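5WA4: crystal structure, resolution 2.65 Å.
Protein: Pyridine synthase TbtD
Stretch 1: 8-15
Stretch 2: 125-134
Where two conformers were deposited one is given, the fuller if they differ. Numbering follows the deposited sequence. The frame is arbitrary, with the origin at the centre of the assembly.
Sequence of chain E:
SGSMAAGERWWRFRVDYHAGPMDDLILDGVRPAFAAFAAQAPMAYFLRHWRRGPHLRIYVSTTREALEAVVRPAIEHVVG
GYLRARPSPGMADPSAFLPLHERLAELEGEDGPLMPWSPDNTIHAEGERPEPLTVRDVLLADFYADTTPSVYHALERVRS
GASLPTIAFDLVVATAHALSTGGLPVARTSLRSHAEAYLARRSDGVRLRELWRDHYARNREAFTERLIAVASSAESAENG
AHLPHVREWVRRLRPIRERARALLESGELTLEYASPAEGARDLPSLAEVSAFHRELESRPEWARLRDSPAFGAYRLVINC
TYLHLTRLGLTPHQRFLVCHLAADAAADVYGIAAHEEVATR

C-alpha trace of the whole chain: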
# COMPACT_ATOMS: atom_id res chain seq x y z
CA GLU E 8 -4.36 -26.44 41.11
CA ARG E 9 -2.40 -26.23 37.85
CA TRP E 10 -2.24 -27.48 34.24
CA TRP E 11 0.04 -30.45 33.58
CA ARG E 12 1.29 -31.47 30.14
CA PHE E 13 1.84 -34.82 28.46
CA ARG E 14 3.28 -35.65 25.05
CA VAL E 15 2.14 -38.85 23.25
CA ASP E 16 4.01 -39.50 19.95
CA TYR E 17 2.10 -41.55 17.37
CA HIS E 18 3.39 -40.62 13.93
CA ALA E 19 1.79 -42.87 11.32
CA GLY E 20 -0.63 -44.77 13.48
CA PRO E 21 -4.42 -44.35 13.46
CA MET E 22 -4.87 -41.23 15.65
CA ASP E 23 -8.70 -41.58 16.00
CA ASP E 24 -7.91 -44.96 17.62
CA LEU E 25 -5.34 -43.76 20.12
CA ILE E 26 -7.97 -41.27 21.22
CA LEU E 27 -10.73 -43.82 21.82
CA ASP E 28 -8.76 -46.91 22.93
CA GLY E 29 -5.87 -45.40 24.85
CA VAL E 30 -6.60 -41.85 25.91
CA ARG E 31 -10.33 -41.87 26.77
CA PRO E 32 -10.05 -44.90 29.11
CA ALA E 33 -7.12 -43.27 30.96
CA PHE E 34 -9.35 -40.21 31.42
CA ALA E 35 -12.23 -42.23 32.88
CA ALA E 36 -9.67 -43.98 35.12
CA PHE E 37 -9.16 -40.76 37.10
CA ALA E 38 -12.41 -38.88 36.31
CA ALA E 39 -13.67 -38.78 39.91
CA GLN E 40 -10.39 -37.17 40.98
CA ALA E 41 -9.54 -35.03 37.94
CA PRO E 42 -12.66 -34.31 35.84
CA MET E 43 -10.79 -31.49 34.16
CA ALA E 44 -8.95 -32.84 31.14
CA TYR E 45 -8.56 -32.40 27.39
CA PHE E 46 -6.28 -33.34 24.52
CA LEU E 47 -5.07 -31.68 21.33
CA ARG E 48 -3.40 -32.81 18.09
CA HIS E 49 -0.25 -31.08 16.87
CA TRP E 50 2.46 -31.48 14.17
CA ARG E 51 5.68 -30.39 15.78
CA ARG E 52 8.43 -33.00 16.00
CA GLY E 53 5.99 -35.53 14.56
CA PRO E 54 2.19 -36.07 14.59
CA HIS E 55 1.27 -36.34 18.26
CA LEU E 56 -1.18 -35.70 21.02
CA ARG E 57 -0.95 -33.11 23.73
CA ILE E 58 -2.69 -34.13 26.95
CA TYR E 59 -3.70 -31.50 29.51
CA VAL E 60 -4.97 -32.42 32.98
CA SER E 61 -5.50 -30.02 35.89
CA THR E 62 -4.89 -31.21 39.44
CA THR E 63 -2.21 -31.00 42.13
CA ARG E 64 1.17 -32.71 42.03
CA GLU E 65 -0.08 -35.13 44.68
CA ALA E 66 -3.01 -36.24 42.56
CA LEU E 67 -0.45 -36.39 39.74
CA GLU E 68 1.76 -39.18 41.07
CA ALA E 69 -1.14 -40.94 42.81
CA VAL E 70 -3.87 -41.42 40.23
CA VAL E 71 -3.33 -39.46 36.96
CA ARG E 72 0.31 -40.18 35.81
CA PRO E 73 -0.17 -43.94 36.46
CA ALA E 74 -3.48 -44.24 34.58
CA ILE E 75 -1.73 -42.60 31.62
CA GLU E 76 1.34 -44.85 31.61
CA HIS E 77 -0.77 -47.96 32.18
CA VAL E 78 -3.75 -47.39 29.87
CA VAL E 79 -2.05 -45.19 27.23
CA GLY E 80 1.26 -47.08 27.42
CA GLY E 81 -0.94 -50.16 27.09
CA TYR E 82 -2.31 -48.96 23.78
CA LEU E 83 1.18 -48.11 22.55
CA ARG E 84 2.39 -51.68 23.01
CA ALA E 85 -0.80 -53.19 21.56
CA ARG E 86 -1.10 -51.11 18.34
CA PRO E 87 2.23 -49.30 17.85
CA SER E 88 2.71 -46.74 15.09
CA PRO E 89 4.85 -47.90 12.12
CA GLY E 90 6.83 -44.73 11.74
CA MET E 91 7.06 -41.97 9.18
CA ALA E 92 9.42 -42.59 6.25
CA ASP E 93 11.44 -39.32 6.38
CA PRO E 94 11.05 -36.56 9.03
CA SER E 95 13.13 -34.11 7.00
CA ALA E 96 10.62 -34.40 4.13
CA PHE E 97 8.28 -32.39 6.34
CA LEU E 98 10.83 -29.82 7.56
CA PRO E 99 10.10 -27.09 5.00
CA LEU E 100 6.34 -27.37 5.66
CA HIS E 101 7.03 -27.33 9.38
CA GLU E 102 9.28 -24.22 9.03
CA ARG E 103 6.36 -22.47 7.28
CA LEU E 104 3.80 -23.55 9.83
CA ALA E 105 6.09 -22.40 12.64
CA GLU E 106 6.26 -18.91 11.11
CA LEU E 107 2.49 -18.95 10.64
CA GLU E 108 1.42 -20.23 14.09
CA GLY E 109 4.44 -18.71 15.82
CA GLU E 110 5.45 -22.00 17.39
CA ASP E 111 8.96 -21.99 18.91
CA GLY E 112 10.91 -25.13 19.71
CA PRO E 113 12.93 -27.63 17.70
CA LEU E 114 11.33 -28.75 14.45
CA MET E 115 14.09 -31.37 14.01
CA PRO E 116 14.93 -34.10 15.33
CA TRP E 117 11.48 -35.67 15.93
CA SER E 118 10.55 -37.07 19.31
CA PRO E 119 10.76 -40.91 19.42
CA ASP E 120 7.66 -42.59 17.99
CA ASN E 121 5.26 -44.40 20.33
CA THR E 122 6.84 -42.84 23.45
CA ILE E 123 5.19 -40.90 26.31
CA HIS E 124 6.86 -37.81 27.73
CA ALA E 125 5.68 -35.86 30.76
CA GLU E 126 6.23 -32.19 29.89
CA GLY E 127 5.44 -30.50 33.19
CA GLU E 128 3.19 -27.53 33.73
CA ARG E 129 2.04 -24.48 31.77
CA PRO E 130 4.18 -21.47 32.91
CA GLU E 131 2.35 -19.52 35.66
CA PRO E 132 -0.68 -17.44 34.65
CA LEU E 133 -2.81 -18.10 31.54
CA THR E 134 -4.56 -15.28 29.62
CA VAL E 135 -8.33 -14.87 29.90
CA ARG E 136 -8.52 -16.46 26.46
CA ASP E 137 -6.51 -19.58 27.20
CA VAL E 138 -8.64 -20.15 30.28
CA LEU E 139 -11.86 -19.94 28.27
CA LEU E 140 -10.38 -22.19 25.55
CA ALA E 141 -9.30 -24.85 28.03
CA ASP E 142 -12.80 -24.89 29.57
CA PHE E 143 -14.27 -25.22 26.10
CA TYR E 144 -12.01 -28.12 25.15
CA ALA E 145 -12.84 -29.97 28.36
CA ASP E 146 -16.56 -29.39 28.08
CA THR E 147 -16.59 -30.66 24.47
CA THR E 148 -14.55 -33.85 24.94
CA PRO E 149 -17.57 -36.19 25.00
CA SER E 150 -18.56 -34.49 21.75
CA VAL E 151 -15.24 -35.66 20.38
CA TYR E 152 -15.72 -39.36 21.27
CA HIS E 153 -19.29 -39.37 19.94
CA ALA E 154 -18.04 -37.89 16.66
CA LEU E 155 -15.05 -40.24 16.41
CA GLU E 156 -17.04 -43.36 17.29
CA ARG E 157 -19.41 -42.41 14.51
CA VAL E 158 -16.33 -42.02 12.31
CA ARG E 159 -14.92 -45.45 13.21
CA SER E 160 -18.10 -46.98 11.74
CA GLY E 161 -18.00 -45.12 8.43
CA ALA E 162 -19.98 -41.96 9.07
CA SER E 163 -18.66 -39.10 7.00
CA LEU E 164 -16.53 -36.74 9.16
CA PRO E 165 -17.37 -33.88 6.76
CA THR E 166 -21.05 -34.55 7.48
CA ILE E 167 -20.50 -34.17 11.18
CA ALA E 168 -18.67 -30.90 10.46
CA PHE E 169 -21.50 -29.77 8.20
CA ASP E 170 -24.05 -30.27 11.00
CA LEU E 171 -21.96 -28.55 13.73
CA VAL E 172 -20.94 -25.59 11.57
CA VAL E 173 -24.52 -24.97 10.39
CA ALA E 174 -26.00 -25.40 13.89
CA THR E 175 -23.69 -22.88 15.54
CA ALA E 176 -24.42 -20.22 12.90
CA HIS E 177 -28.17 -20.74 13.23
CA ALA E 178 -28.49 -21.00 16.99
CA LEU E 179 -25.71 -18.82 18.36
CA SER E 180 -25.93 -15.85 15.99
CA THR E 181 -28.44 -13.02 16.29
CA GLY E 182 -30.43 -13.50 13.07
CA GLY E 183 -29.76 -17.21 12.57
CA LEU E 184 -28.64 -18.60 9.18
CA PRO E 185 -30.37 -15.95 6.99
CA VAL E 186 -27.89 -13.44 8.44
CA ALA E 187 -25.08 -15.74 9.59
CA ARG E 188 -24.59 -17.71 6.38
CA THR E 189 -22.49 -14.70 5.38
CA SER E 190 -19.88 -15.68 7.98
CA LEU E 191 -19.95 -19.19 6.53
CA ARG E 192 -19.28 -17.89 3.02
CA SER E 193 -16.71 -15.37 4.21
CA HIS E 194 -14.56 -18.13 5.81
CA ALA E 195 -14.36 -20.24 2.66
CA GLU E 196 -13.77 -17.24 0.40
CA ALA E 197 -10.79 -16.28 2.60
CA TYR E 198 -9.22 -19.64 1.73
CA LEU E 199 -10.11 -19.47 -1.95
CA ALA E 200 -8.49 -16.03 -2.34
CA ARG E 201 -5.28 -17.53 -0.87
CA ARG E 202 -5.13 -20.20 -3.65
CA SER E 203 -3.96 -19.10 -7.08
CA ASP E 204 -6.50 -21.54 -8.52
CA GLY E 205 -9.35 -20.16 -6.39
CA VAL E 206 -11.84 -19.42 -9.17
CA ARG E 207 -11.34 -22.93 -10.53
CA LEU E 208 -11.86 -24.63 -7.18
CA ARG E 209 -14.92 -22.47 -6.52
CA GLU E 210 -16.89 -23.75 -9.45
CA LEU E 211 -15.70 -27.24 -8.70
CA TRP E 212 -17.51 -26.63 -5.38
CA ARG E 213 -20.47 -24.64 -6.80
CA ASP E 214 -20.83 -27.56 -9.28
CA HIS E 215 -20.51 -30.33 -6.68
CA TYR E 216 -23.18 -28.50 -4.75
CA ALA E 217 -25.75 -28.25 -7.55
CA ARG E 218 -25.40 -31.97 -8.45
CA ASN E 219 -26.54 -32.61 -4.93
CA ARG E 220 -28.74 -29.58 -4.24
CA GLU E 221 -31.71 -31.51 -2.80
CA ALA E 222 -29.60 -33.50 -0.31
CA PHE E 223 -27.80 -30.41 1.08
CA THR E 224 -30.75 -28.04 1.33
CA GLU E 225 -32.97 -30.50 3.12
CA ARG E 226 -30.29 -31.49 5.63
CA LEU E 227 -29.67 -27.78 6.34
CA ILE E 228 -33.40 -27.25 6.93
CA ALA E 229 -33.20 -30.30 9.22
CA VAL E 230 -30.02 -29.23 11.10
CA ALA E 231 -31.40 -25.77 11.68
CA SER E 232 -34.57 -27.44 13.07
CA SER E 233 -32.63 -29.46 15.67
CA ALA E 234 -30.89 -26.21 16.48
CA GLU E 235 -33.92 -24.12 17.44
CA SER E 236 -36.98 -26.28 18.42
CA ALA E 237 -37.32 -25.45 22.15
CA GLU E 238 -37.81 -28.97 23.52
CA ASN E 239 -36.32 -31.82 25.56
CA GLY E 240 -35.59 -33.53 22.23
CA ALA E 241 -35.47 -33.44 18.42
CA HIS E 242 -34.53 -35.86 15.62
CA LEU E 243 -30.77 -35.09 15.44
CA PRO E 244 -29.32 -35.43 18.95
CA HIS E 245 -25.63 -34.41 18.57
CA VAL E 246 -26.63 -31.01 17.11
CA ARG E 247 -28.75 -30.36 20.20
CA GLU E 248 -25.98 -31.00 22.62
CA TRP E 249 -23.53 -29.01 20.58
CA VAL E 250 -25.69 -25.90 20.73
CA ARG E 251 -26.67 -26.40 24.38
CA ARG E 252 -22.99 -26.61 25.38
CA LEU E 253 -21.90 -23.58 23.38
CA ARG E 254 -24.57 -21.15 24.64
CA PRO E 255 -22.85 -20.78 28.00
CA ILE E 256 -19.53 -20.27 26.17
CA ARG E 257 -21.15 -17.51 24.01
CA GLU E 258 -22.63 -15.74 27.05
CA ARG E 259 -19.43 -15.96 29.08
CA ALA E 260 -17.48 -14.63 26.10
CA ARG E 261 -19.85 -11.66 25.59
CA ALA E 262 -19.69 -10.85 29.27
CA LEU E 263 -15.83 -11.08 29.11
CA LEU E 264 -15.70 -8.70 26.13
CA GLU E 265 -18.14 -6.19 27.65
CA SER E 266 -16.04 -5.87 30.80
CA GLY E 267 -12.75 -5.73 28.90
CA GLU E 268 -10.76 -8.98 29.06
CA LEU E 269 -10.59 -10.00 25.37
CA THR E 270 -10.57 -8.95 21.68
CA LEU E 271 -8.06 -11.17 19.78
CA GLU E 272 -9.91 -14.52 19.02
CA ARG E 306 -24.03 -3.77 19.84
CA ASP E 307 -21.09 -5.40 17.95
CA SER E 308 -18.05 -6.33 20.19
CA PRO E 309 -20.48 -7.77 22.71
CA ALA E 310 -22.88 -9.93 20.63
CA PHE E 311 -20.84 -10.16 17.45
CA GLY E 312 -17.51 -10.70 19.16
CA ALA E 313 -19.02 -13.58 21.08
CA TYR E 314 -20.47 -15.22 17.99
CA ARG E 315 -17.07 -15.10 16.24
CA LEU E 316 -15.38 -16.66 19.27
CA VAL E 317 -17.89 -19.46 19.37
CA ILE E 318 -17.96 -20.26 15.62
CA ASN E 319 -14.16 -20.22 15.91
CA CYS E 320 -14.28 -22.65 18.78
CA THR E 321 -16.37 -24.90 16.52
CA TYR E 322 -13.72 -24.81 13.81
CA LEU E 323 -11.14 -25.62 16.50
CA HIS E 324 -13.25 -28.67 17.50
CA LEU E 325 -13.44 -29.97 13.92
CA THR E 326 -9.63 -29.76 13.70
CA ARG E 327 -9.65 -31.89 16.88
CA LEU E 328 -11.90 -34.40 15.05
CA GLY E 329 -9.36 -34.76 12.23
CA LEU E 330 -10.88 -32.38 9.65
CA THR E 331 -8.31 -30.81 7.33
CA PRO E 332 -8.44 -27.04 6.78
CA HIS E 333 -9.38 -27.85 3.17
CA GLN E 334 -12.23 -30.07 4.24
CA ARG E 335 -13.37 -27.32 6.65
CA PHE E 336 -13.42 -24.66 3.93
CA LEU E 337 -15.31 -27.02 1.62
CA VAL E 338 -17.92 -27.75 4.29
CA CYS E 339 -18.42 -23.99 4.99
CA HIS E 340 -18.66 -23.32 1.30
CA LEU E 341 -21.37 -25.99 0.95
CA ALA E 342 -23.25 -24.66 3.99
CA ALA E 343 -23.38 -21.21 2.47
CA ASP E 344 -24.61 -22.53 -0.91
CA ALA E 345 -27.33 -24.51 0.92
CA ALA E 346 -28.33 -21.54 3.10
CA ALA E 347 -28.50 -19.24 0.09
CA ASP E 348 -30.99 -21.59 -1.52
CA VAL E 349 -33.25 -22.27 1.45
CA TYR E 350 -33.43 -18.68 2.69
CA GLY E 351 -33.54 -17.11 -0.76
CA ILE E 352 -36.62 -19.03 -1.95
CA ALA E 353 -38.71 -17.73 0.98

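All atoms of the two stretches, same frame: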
# COMPACT_ATOMS: atom_id res chain seq x y z
N GLU E 8 -5.05 -27.65 40.66
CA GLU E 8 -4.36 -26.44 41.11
C GLU E 8 -3.39 -25.90 40.06
O GLU E 8 -2.94 -24.75 40.15
CB GLU E 8 -3.63 -26.69 42.43
CG GLU E 8 -3.36 -25.42 43.23
CD GLU E 8 -3.77 -25.56 44.68
OE1 GLU E 8 -2.88 -25.84 45.52
OE2 GLU E 8 -4.98 -25.40 44.98
N ARG E 9 -3.05 -26.73 39.07
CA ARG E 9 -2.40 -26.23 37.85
C ARG E 9 -2.54 -27.20 36.66
O ARG E 9 -3.05 -28.32 36.79
CB ARG E 9 -0.92 -25.91 38.11
CG ARG E 9 -0.47 -24.69 37.30
CD ARG E 9 0.89 -24.18 37.70
NE ARG E 9 0.99 -23.82 39.11
CZ ARG E 9 1.96 -23.08 39.63
NH1 ARG E 9 2.93 -22.61 38.85
NH2 ARG E 9 1.98 -22.80 40.94
N TRP E 10 -2.12 -26.73 35.48
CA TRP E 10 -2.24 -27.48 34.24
C TRP E 10 -0.98 -28.26 33.93
O TRP E 10 0.08 -27.66 33.72
CB TRP E 10 -2.53 -26.55 33.07
CG TRP E 10 -3.95 -26.13 32.98
CD1 TRP E 10 -4.44 -24.88 33.20
CD2 TRP E 10 -5.06 -26.95 32.63
NE1 TRP E 10 -5.80 -24.87 33.00
CE2 TRP E 10 -6.21 -26.13 32.65
CE3 TRP E 10 -5.21 -28.30 32.28
CZ2 TRP E 10 -7.48 -26.61 32.36
CZ3 TRP E 10 -6.47 -28.78 31.99
CH2 TRP E 10 -7.59 -27.94 32.04
N TRP E 11 -1.09 -29.58 33.89
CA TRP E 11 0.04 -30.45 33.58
C TRP E 11 -0.00 -30.91 32.13
O TRP E 11 -1.08 -31.08 31.54
CB TRP E 11 0.06 -31.65 34.52
CG TRP E 11 0.15 -31.28 35.97
CD1 TRP E 11 -0.86 -31.26 36.89
CD2 TRP E 11 1.34 -30.86 36.67
NE1 TRP E 11 -0.38 -30.87 38.12
CE2 TRP E 11 0.97 -30.62 38.01
CE3 TRP E 11 2.67 -30.67 36.29
CZ2 TRP E 11 1.88 -30.20 38.97
CZ3 TRP E 11 3.57 -30.25 37.25
CH2 TRP E 11 3.18 -30.02 38.57
N ARG E 12 1.18 -31.12 31.55
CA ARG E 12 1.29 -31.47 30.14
C ARG E 12 1.86 -32.86 29.89
O ARG E 12 2.79 -33.29 30.56
CB ARG E 12 2.14 -30.43 29.41
CG ARG E 12 1.54 -29.06 29.39
CD ARG E 12 2.43 -28.09 28.64
NE ARG E 12 3.64 -27.77 29.39
CZ ARG E 12 4.64 -27.07 28.89
NH1 ARG E 12 4.58 -26.63 27.64
NH2 ARG E 12 5.71 -26.81 29.63
N PHE E 13 1.30 -33.54 28.90
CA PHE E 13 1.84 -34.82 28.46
C PHE E 13 1.99 -34.84 26.95
O PHE E 13 1.15 -34.29 26.22
CB PHE E 13 0.94 -35.96 28.93
CG PHE E 13 1.10 -36.29 30.39
CD1 PHE E 13 2.20 -37.02 30.83
CD2 PHE E 13 0.18 -35.86 31.33
CE1 PHE E 13 2.36 -37.32 32.17
CE2 PHE E 13 0.33 -36.16 32.67
CZ PHE E 13 1.43 -36.89 33.09
N ARG E 14 3.07 -35.46 26.47
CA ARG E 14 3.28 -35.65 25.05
C ARG E 14 3.22 -37.14 24.64
O ARG E 14 4.05 -37.94 25.08
CB ARG E 14 4.63 -35.06 24.63
CG ARG E 14 4.78 -35.01 23.11
CD ARG E 14 6.19 -34.78 22.61
NE ARG E 14 6.26 -35.08 21.18
CZ ARG E 14 6.17 -34.18 20.20
NH1 ARG E 14 6.01 -32.89 20.50
NH2 ARG E 14 6.24 -34.55 18.94
N VAL E 15 2.25 -37.50 23.80
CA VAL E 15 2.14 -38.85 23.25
C VAL E 15 2.44 -38.92 21.74
O VAL E 15 1.58 -38.60 20.93
CB VAL E 15 0.71 -39.40 23.44
CG1 VAL E 15 0.65 -40.87 23.03
CG2 VAL E 15 0.25 -39.19 24.86
N ALA E 125 6.33 -36.80 29.87
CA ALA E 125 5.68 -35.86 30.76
C ALA E 125 6.40 -34.53 30.59
O ALA E 125 7.63 -34.47 30.69
CB ALA E 125 5.74 -36.35 32.20
N GLU E 126 5.64 -33.46 30.32
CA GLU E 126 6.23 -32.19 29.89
C GLU E 126 6.14 -31.12 30.97
O GLU E 126 6.66 -30.01 30.81
CB GLU E 126 5.58 -31.69 28.59
CG GLU E 126 6.07 -32.40 27.30
CD GLU E 126 5.55 -31.77 26.01
OE1 GLU E 126 4.54 -31.05 26.04
OE2 GLU E 126 6.17 -31.98 24.95
N GLY E 127 5.51 -31.45 32.09
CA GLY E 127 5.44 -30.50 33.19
C GLY E 127 4.33 -29.51 32.93
O GLY E 127 3.52 -29.71 32.04
N GLU E 128 4.33 -28.42 33.68
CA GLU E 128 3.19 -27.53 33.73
C GLU E 128 3.29 -26.26 32.89
O GLU E 128 4.37 -25.73 32.66
CB GLU E 128 2.96 -27.15 35.17
CG GLU E 128 4.22 -26.63 35.81
CD GLU E 128 4.05 -26.33 37.27
OE1 GLU E 128 3.64 -25.21 37.60
OE2 GLU E 128 4.33 -27.24 38.09
N ARG E 129 2.13 -25.78 32.43
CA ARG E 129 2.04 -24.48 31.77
C ARG E 129 2.60 -23.42 32.71
O ARG E 129 2.33 -23.48 33.91
CB ARG E 129 0.59 -24.16 31.41
CG ARG E 129 -0.03 -25.10 30.39
CD ARG E 129 -1.14 -24.40 29.63
NE ARG E 129 -0.63 -23.23 28.92
CZ ARG E 129 -1.36 -22.44 28.16
NH1 ARG E 129 -2.66 -22.69 28.00
NH2 ARG E 129 -0.81 -21.40 27.56
N PRO E 130 3.37 -22.46 32.16
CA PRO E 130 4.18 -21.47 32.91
C PRO E 130 3.64 -21.06 34.28
O PRO E 130 3.91 -21.79 35.25
CB PRO E 130 4.21 -20.26 31.96
CG PRO E 130 3.87 -20.78 30.61
CD PRO E 130 3.49 -22.24 30.71
N GLU E 131 2.91 -19.95 34.38
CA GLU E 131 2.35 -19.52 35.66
C GLU E 131 0.91 -18.94 35.49
O GLU E 131 -0.05 -19.61 35.90
CB GLU E 131 3.30 -18.54 36.38
CG GLU E 131 4.68 -19.10 36.79
CD GLU E 131 4.60 -20.29 37.75
OE1 GLU E 131 3.74 -20.27 38.66
OE2 GLU E 131 5.39 -21.24 37.59
N PRO E 132 0.74 -17.73 34.90
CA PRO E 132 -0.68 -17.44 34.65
C PRO E 132 -1.07 -17.48 33.17
O PRO E 132 -0.30 -17.04 32.30
CB PRO E 132 -0.83 -16.03 35.21
CG PRO E 132 0.47 -15.37 34.85
CD PRO E 132 1.53 -16.48 34.76
N LEU E 133 -2.26 -18.00 32.89
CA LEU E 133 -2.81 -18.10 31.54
C LEU E 133 -3.62 -16.84 31.25
O LEU E 133 -4.16 -16.24 32.18
CB LEU E 133 -3.69 -19.35 31.41
CG LEU E 133 -3.12 -20.77 31.37
CD1 LEU E 133 -2.13 -21.05 32.48
CD2 LEU E 133 -4.27 -21.79 31.42
N THR E 134 -3.72 -16.44 29.98
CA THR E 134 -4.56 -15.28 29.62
C THR E 134 -6.03 -15.60 29.87
O THR E 134 -6.37 -16.71 30.27
CB THR E 134 -4.39 -14.86 28.14
OG1 THR E 134 -4.81 -15.91 27.27
CG2 THR E 134 -2.93 -14.49 27.85

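The most unusual feature of this contact is the crowding of two carboxylates around one guanidinium: Arg-9 NH1 lies 3.0 Å from Glu-128 OE1 and only 2.5 Å from Glu-131 OE1. Both are salt bridges, and the second is also a very short hydrogen bond, bent to 116° at the hydrogen. Arginine suits this place because its long arm carries a spread positive charge to both acids. The CA-to-CB bond of Glu-131 points away, yet its chain, with chi1 and chi2 both m, folds back to reach it.

Next to these charges the two strands run antiparallel. Glu-126 N donates to Arg-12 O (2.9 Å, nearly straight at 168°), and Arg-129 N donates to Trp-10 O at 3.1 Å. Gly-127 O accepts twice from Arg-12, from N at 2.8 Å and from NE at 3.3 Å, so backbone and side chain of one arginine converge on one carbonyl. Gly-127 has a phi of 81°, a value that favours glycine.

Trp-11, Phe-13, Ala-125 and Glu-128 share a face of the sheet. There the small methyl of Ala-125 packs against the Phe-13 ring, CB to CE1 3.5 Å. Beyond the strand, Leu-133 offers a branched apolar end to the Trp-10 indole, Leu-133 CD2 lying 3.6 Å from Trp-10 CD1.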